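Side-chain contacts in antigen MTB48, Mycobacterial protein (Mycobacterium smegmatis, PDB 4WJ1), which belongs to the ESX-1 type VII secretion system and probably takes part in DNA conjugation, at least in the recipient strain: residues G31-P36 with K48-A53; A72-A77 with E182-A187; A89-R94 with P102-E107. All coordinates share one frame; numbering follows the deposited sequence.

Contact 1: G31-P36 with K48-A53; sequences GDATKP and KLMASA
Two first torsions set up the meeting of Asp-32 and Met-50. In Asp-32, CG lies opposite the backbone N (chi1 -156°) and beside the carbonyl carbon; in Met-50, modelled as selenomethionine, CG stays next to the backbone N (chi1 -67°) and the chain then bends twice, which turns the selenium out from the helix toward the loop. The two side chains cross obliquely, with Asp-32 OD1 3.6 Å from Met-50 SE. The oxygen comes in on the side of the selenium turned away from both of its carbons, so the methyl CE is not what meets the carboxylate. Ala-33 adds the apolar part: its CB points at the helix and rests 4.3 Å from Met-50 SE, while its carbonyl O lies 4.2 Å from the same Met-50 SE.

OD1 of Asp-32 has a hydrogen bond within its own loop. The N-H of Ala-33 reaches it at 2.8 Å, from above the carboxylate plane (40° out of it), and this helps to fix the rotation of the group beside the selenium.

The contact brings the loop that follows helix 12-22 against Met-50 in an early part of the long helix 40-96, in the PE part of EspB. Phe-159 of helix 154-178 touches both Ala-33 and Met-50. No hydrogen bond joins the two segments directly: a selenium beside a carboxylate oxygen and a methyl group suggests mainly van der Waals adhesion, perhaps with some polarisation of the selenium by the carboxylate, while directional bonds are made within the loop and from the carbonyl O of Ala-33 to Tyr-46 OH.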
loop_
_atom_site.group_PDB
_atom_site.type_symbol
_atom_site.label_atom_id
_atom_site.label_comp_id
_atom_site.label_asym_id
_atom_site.label_seq_id
_atom_site.Cartn_x
_atom_site.Cartn_y
_atom_site.Cartn_z
ATOM N N GLY A 31 3.778 8.221 -6.921
ATOM C CA GLY A 31 5.088 8.305 -7.520
ATOM C C GLY A 31 6.176 8.138 -6.481
ATOM O O GLY A 31 5.940 7.731 -5.359
ATOM N N ASP A 32 7.394 8.468 -6.868
ATOM C CA ASP A 32 8.530 8.360 -5.985
ATOM C C ASP A 32 8.770 9.747 -5.337
ATOM O O ASP A 32 7.964 10.666 -5.501
ATOM C CB ASP A 32 9.732 7.868 -6.792
ATOM C CG ASP A 32 10.767 7.183 -5.952
ATOM O OD1 ASP A 32 10.688 7.252 -4.704
ATOM O OD2 ASP A 32 11.679 6.588 -6.558
ATOM N N ALA A 33 9.867 9.895 -4.605
ATOM C CA ALA A 33 10.177 11.140 -3.925
ATOM C C ALA A 33 11.676 11.243 -3.747
ATOM O O ALA A 33 12.359 10.219 -3.798
ATOM C CB ALA A 33 9.484 11.200 -2.580
ATOM N N THR A 34 12.188 12.464 -3.540
ATOM C CA THR A 34 13.586 12.637 -3.167
ATOM C C THR A 34 13.745 13.281 -1.775
ATOM O O THR A 34 12.832 13.953 -1.293
ATOM C CB THR A 34 14.325 13.471 -4.214
ATOM O OG1 THR A 34 13.709 14.754 -4.327
ATOM C CG2 THR A 34 14.267 12.786 -5.555
ATOM N N LYS A 35 14.886 13.018 -1.127
ATOM C CA LYS A 35 15.318 13.662 0.133
ATOM C C LYS A 35 15.344 15.179 0.049
ATOM O O LYS A 35 15.803 15.714 -0.948
ATOM C CB LYS A 35 16.745 13.242 0.503
ATOM C CG LYS A 35 16.896 11.903 1.089
ATOM C CD LYS A 35 18.205 11.286 0.644
ATOM C CE LYS A 35 19.354 12.160 1.020
ATOM N NZ LYS A 35 20.639 11.434 0.811
ATOM N N PRO A 36 14.928 15.871 1.120
ATOM C CA PRO A 36 15.007 17.338 1.180
ATOM C C PRO A 36 16.443 17.825 1.306
ATOM O O PRO A 36 16.762 18.891 0.809
ATOM C CB PRO A 36 14.206 17.701 2.437
ATOM C CG PRO A 36 13.560 16.434 2.901
ATOM C CD PRO A 36 14.296 15.289 2.315
ATOM N N LYS A 48 13.469 5.093 5.355
ATOM C CA LYS A 48 12.403 4.342 6.028
ATOM C C LYS A 48 11.090 4.514 5.287
ATOM O O LYS A 48 10.428 3.533 4.954
ATOM C CB LYS A 48 12.250 4.786 7.487
ATOM C CG LYS A 48 13.433 4.379 8.349
ATOM C CD LYS A 48 13.220 4.640 9.827
ATOM C CE LYS A 48 14.442 4.184 10.619
ATOM N NZ LYS A 48 14.262 4.333 12.086
ATOM N N LEU A 49 10.715 5.760 5.014
ATOM C CA LEU A 49 9.475 6.017 4.303
ATOM C C LEU A 49 9.479 5.372 2.928
ATOM O O LEU A 49 8.460 4.855 2.490
ATOM C CB LEU A 49 9.222 7.509 4.168
ATOM C CG LEU A 49 8.878 8.205 5.477
ATOM C CD1 LEU A 49 8.920 9.729 5.298
ATOM C CD2 LEU A 49 7.521 7.757 5.972
HETATM N N MSE A 50 10.618 5.403 2.246
HETATM C CA MSE A 50 10.698 4.791 0.929
HETATM C C MSE A 50 10.519 3.273 1.053
HETATM O O MSE A 50 9.907 2.633 0.199
HETATM C CB MSE A 50 12.031 5.117 0.251
HETATM C CG MSE A 50 12.234 6.580 -0.115
HETATM SE SE MSE A 50 10.726 7.420 -1.059
HETATM C CE MSE A 50 9.924 8.265 0.510
ATOM N N ALA A 51 11.056 2.706 2.122
ATOM C CA ALA A 51 11.003 1.263 2.309
ATOM C C ALA A 51 9.559 0.832 2.562
ATOM O O ALA A 51 9.093 -0.155 2.011
ATOM C CB ALA A 51 11.905 0.831 3.450
ATOM N N SER A 52 8.852 1.599 3.381
ATOM C CA SER A 52 7.442 1.361 3.607
ATOM C C SER A 52 6.649 1.476 2.309
ATOM O O SER A 52 5.817 0.626 2.022
ATOM C CB SER A 52 6.901 2.333 4.651
ATOM O OG SER A 52 7.416 2.013 5.941
ATOM N N ALA A 53 6.916 2.519 1.525
ATOM C CA ALA A 53 6.211 2.719 0.267
ATOM C C ALA A 53 6.420 1.522 -0.657
ATOM O O ALA A 53 5.481 1.040 -1.280
ATOM C CB ALA A 53 6.673 4.006 -0.420
#

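Contact 2: A72-A77 with E182-A187; sequences AAIRAA and EGWAGA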
loop_
_atom_site.group_PDB
_atom_site.type_symbol
_atom_site.label_atom_id
_atom_site.label_comp_id
_atom_site.label_asym_id
_atom_site.label_seq_id
_atom_site.Cartn_x
_atom_site.Cartn_y
_atom_site.Cartn_z
ATOM N N ALA A 72 -10.665 -16.152 -11.450
ATOM C CA ALA A 72 -10.415 -17.413 -12.106
ATOM C C ALA A 72 -11.234 -18.515 -11.438
ATOM O O ALA A 72 -11.755 -19.404 -12.108
ATOM C CB ALA A 72 -8.932 -17.738 -12.074
ATOM N N ALA A 73 -11.351 -18.432 -10.120
ATOM C CA ALA A 73 -12.118 -19.399 -9.351
ATOM C C ALA A 73 -13.580 -19.312 -9.751
ATOM O O ALA A 73 -14.246 -20.327 -9.939
ATOM C CB ALA A 73 -11.946 -19.151 -7.876
ATOM N N ILE A 74 -14.064 -18.084 -9.908
ATOM C CA ILE A 74 -15.435 -17.853 -10.335
ATOM C C ILE A 74 -15.644 -18.440 -11.722
ATOM O O ILE A 74 -16.629 -19.132 -11.967
ATOM C CB ILE A 74 -15.775 -16.355 -10.319
ATOM C CG1 ILE A 74 -16.019 -15.896 -8.881
ATOM C CG2 ILE A 74 -16.996 -16.063 -11.135
ATOM C CD1 ILE A 74 -15.993 -14.374 -8.713
ATOM N N ARG A 75 -14.695 -18.208 -12.625
ATOM C CA ARG A 75 -14.816 -18.771 -13.964
ATOM C C ARG A 75 -14.719 -20.291 -13.970
ATOM O O ARG A 75 -15.290 -20.944 -14.844
ATOM C CB ARG A 75 -13.759 -18.186 -14.886
ATOM C CG ARG A 75 -13.933 -16.690 -15.058
ATOM C CD ARG A 75 -13.355 -16.201 -16.341
ATOM N NE ARG A 75 -13.769 -14.828 -16.548
ATOM C CZ ARG A 75 -13.028 -13.774 -16.232
ATOM N NH1 ARG A 75 -11.815 -13.939 -15.710
ATOM N NH2 ARG A 75 -13.502 -12.558 -16.446
ATOM N N ALA A 76 -14.003 -20.862 -13.008
ATOM C CA ALA A 76 -13.888 -22.316 -12.953
ATOM C C ALA A 76 -15.237 -22.883 -12.510
ATOM O O ALA A 76 -15.731 -23.863 -13.061
ATOM C CB ALA A 76 -12.777 -22.738 -12.024
ATOM N N ALA A 77 -15.841 -22.229 -11.526
ATOM C CA ALA A 77 -17.189 -22.559 -11.101
ATOM C C ALA A 77 -18.155 -22.494 -12.279
ATOM O O ALA A 77 -18.882 -23.444 -12.550
ATOM C CB ALA A 77 -17.637 -21.618 -9.994
ATOM N N GLU A 182 -24.703 -11.835 -8.754
ATOM C CA GLU A 182 -26.155 -11.926 -8.810
ATOM C C GLU A 182 -26.619 -13.328 -9.205
ATOM O O GLU A 182 -26.006 -13.984 -10.047
ATOM C CB GLU A 182 -26.709 -10.893 -9.793
ATOM C CG GLU A 182 -26.392 -9.435 -9.429
ATOM C CD GLU A 182 -27.114 -8.945 -8.170
ATOM O OE1 GLU A 182 -28.110 -9.574 -7.745
ATOM O OE2 GLU A 182 -26.679 -7.918 -7.605
ATOM N N GLY A 183 -27.702 -13.782 -8.588
ATOM C CA GLY A 183 -28.279 -15.077 -8.912
ATOM C C GLY A 183 -27.419 -16.281 -8.567
ATOM O O GLY A 183 -27.694 -17.400 -9.001
ATOM N N TRP A 184 -26.368 -16.068 -7.789
ATOM C CA TRP A 184 -25.533 -17.179 -7.368
ATOM C C TRP A 184 -25.851 -17.523 -5.916
ATOM O O TRP A 184 -25.850 -16.659 -5.039
ATOM C CB TRP A 184 -24.056 -16.840 -7.543
ATOM C CG TRP A 184 -23.149 -18.028 -7.445
ATOM C CD1 TRP A 184 -23.512 -19.353 -7.482
ATOM C CD2 TRP A 184 -21.725 -18.008 -7.279
ATOM N NE1 TRP A 184 -22.395 -20.154 -7.354
ATOM C CE2 TRP A 184 -21.288 -19.355 -7.223
ATOM C CE3 TRP A 184 -20.779 -16.989 -7.166
ATOM C CZ2 TRP A 184 -19.944 -19.702 -7.072
ATOM C CZ3 TRP A 184 -19.445 -17.334 -7.018
ATOM C CH2 TRP A 184 -19.041 -18.683 -6.968
ATOM N N ALA A 185 -26.157 -18.786 -5.668
ATOM C CA ALA A 185 -26.475 -19.224 -4.319
ATOM C C ALA A 185 -25.951 -20.624 -4.099
ATOM O O ALA A 185 -25.749 -21.387 -5.046
ATOM C CB ALA A 185 -27.969 -19.171 -4.070
ATOM N N GLY A 186 -25.730 -20.957 -2.836
ATOM C CA GLY A 186 -25.295 -22.288 -2.479
ATOM C C GLY A 186 -23.952 -22.191 -1.806
ATOM O O GLY A 186 -23.471 -21.097 -1.527
ATOM N N ALA A 187 -23.350 -23.343 -1.554
ATOM C CA ALA A 187 -22.118 -23.419 -0.785
ATOM C C ALA A 187 -21.012 -22.631 -1.450
ATOM O O ALA A 187 -20.351 -21.829 -0.803
ATOM C CB ALA A 187 -21.693 -24.869 -0.603
#
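Apolar packing is all that passes directly between Trp-184 and the helix segment 72-77. The six-membered part of the indole meets two side chains spaced three residues apart, hence on one side of the helix: Trp-184 CZ3 lies 4.2 Å from CG1 of Ile-74, and Trp-184 CZ2 lies 4.2 Å from CB of Ala-77. Both carbons approach the ring obliquely. With CG opposite the backbone N (chi1 -166°), the indole is sent across toward Ile-74 and Ala-77. Ile-74 brings its CG1 branch to the ring, and the same side chain also packs on Cys-192 and Gln-196 of helix 187-230. Leu-15 of helix 12-22 adds another apolar neighbour to the indole.

Trp-184, Ala-185 and Gly-186 form the W-x-G turn of the WXG100-like helical hairpin, here in the PPE part, between helix 154-178 and helix 187-230. Gly-186 is the N-cap residue of the latter helix; its positive phi (119°), paired with a nearly extended psi, takes the backbone close to the carbonyl O of Ala-185, a conformation reached easily by glycine.

Polar and aromatic interactions come from one turn further along helix 40-96. Tyr-81 hydrogen-bonds through OH with the indole NE1, satisfying the ring's polar atom and probably helping to link the turn of the PPE part to the helix of the PE part. Its own ring meets that of Trp-184 with the planes about 65° apart.

Contact 3: A89-R94 with P102-E107; sequences AAELSR and PPPAAE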
loop_
_atom_site.group_PDB
_atom_site.type_symbol
_atom_site.label_atom_id
_atom_site.label_comp_id
_atom_site.label_asym_id
_atom_site.label_seq_id
_atom_site.Cartn_x
_atom_site.Cartn_y
_atom_site.Cartn_z
ATOM N N ALA A 89 -29.741 -30.929 -19.376
ATOM C CA ALA A 89 -30.458 -30.844 -20.644
ATOM C C ALA A 89 -30.441 -32.182 -21.355
ATOM O O ALA A 89 -31.445 -32.603 -21.921
ATOM C CB ALA A 89 -29.863 -29.776 -21.529
ATOM N N ALA A 90 -29.289 -32.839 -21.334
ATOM C CA ALA A 90 -29.149 -34.160 -21.922
ATOM C C ALA A 90 -30.033 -35.156 -21.183
ATOM O O ALA A 90 -30.717 -35.982 -21.798
ATOM C CB ALA A 90 -27.705 -34.601 -21.886
ATOM N N GLU A 91 -30.027 -35.062 -19.858
ATOM C CA GLU A 91 -30.833 -35.944 -19.026
ATOM C C GLU A 91 -32.318 -35.729 -19.293
ATOM O O GLU A 91 -33.092 -36.683 -19.387
ATOM C CB GLU A 91 -30.497 -35.731 -17.541
ATOM C CG GLU A 91 -31.420 -36.437 -16.564
ATOM C CD GLU A 91 -31.514 -37.950 -16.785
ATOM O OE1 GLU A 91 -30.565 -38.544 -17.353
ATOM O OE2 GLU A 91 -32.547 -38.542 -16.388
ATOM N N LEU A 92 -32.720 -34.478 -19.439
ATOM C CA LEU A 92 -34.109 -34.194 -19.728
ATOM C C LEU A 92 -34.499 -34.701 -21.120
ATOM O O LEU A 92 -35.639 -35.108 -21.344
ATOM C CB LEU A 92 -34.379 -32.702 -19.607
ATOM C CG LEU A 92 -35.777 -32.251 -20.028
ATOM C CD1 LEU A 92 -36.847 -32.909 -19.180
ATOM C CD2 LEU A 92 -35.882 -30.741 -19.964
ATOM N N SER A 93 -33.556 -34.688 -22.055
ATOM C CA SER A 93 -33.859 -35.138 -23.412
ATOM C C SER A 93 -33.997 -36.639 -23.487
ATOM O O SER A 93 -34.889 -37.152 -24.147
ATOM C CB SER A 93 -32.792 -34.684 -24.394
ATOM O OG SER A 93 -33.187 -33.479 -25.009
ATOM N N ARG A 94 -33.103 -37.345 -22.821
ATOM C CA ARG A 94 -33.151 -38.787 -22.855
ATOM C C ARG A 94 -34.407 -39.273 -22.130
ATOM O O ARG A 94 -34.965 -40.307 -22.482
ATOM C CB ARG A 94 -31.886 -39.382 -22.240
ATOM C CG ARG A 94 -32.139 -39.901 -20.868
ATOM C CD ARG A 94 -31.117 -40.868 -20.349
ATOM N NE ARG A 94 -31.585 -41.332 -19.052
ATOM C CZ ARG A 94 -32.676 -42.079 -18.885
ATOM N NH1 ARG A 94 -33.394 -42.481 -19.931
ATOM N NH2 ARG A 94 -33.043 -42.452 -17.670
ATOM N N PRO A 102 -29.986 -46.380 -19.125
ATOM C CA PRO A 102 -30.042 -46.130 -17.684
ATOM C C PRO A 102 -29.690 -44.668 -17.399
ATOM O O PRO A 102 -28.806 -44.108 -18.072
ATOM C CB PRO A 102 -28.996 -47.091 -17.113
ATOM C CG PRO A 102 -28.070 -47.373 -18.260
ATOM C CD PRO A 102 -28.919 -47.327 -19.494
ATOM N N PRO A 103 -30.419 -44.032 -16.466
ATOM C CA PRO A 103 -30.044 -42.657 -16.113
ATOM C C PRO A 103 -28.643 -42.675 -15.535
ATOM O O PRO A 103 -28.321 -43.587 -14.780
ATOM C CB PRO A 103 -31.086 -42.241 -15.060
ATOM C CG PRO A 103 -31.772 -43.528 -14.620
ATOM C CD PRO A 103 -31.606 -44.520 -15.734
ATOM N N PRO A 104 -27.794 -41.701 -15.898
ATOM C CA PRO A 104 -26.429 -41.767 -15.357
ATOM C C PRO A 104 -26.398 -41.508 -13.846
ATOM O O PRO A 104 -27.315 -40.881 -13.308
ATOM C CB PRO A 104 -25.691 -40.657 -16.124
ATOM C CG PRO A 104 -26.771 -39.676 -16.478
ATOM C CD PRO A 104 -28.003 -40.504 -16.735
ATOM N N ALA A 105 -25.376 -42.006 -13.164
ATOM C CA ALA A 105 -25.248 -41.753 -11.736
ATOM C C ALA A 105 -25.018 -40.260 -11.491
ATOM O O ALA A 105 -24.365 -39.585 -12.291
ATOM C CB ALA A 105 -24.113 -42.572 -11.147
ATOM N N ALA A 106 -25.576 -39.744 -10.400
ATOM C CA ALA A 106 -25.333 -38.362 -10.004
ATOM C C ALA A 106 -23.969 -38.278 -9.342
ATOM O O ALA A 106 -23.691 -38.984 -8.374
ATOM C CB ALA A 106 -26.424 -37.864 -9.065
ATOM N N GLU A 107 -23.101 -37.442 -9.893
ATOM C CA GLU A 107 -21.783 -37.242 -9.318
ATOM C C GLU A 107 -21.543 -35.762 -9.152
ATOM O O GLU A 107 -21.541 -35.018 -10.129
ATOM C CB GLU A 107 -20.704 -37.869 -10.197
ATOM C CG GLU A 107 -19.320 -37.922 -9.566
ATOM C CD GLU A 107 -18.404 -38.913 -10.278
ATOM O OE1 GLU A 107 -18.903 -39.972 -10.721
ATOM O OE2 GLU A 107 -17.189 -38.633 -10.402
#
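Pro-102 meets Arg-94 first, through its carbonyl carbon: C of Pro-102 sits over one face of the guanidinium, 4.0 Å from Arg-94 NH2. CB of Pro-102 points away from the helix, and it is the carbonyl carbon that meets the arginine.

Pro-103 is the chief partner. Its ring meets the NH2 end of the guanidinium obliquely, with Pro-103 CD 3.2 Å and Pro-103 CB 3.3 Å from Arg-94 NH2, while its CA comes within 3.6 Å of Arg-94 NE. The backbone N of Pro-103 is also close to NH2, but no hydrogen bond results: it is a tertiary amide nitrogen, which carries no hydrogen and whose lone pair is delocalised into the peptide bond, so it is no acceptor. What forms is van der Waals packing. Arg-94 reaches it with a chain extended from CG to NE, although chi1 (103°) departs from the usual staggered positions.

From Pro-102 to Pro-104 the backbone follows the left-handed polyproline II conformation. This extended piece belongs to the long connection from helix 40-96 to helix 139-147; the chain has turned back after the helix end and runs beside its last turns, at the surface, about 51 Å, centre to centre, from the middle of the chain.

Pro-104 continues the track toward Glu-91. Its CD lies 3.3 Å from OE1 of Glu-91, and it also nears the edge of the Arg-94 guanidinium, close to its plane. Glu-91 bends at chi2 (56°) to bring its carboxylate there, and OE1 forms a salt bridge with Arg-94 NE at 3.4 Å. This ion pair ties together two residues of the helix across less than one turn. Pro-103 and Pro-104 also touch a crystal neighbour, so the lattice may influence their position.

In the fold
Helix 40-96 takes part in all three contacts, each time meeting a segment without regular secondary structure. Contact 2 is the buried one and the only one to join the PE and PPE parts, through segments more than a hundred residues apart in sequence; it is purely apolar across its two segments. Contact 1, about 41 Å away between centres, is partly buried and local, mixing a carboxylate with selenium and methyl packing. Contact 3 lies at the surface, with its centre about 23 Å from that of contact 2; there a charged pair on the helix packs against prolines. The buried contact uses only apolar carbon across its segments, whereas the two more exposed ones each include charged side chains.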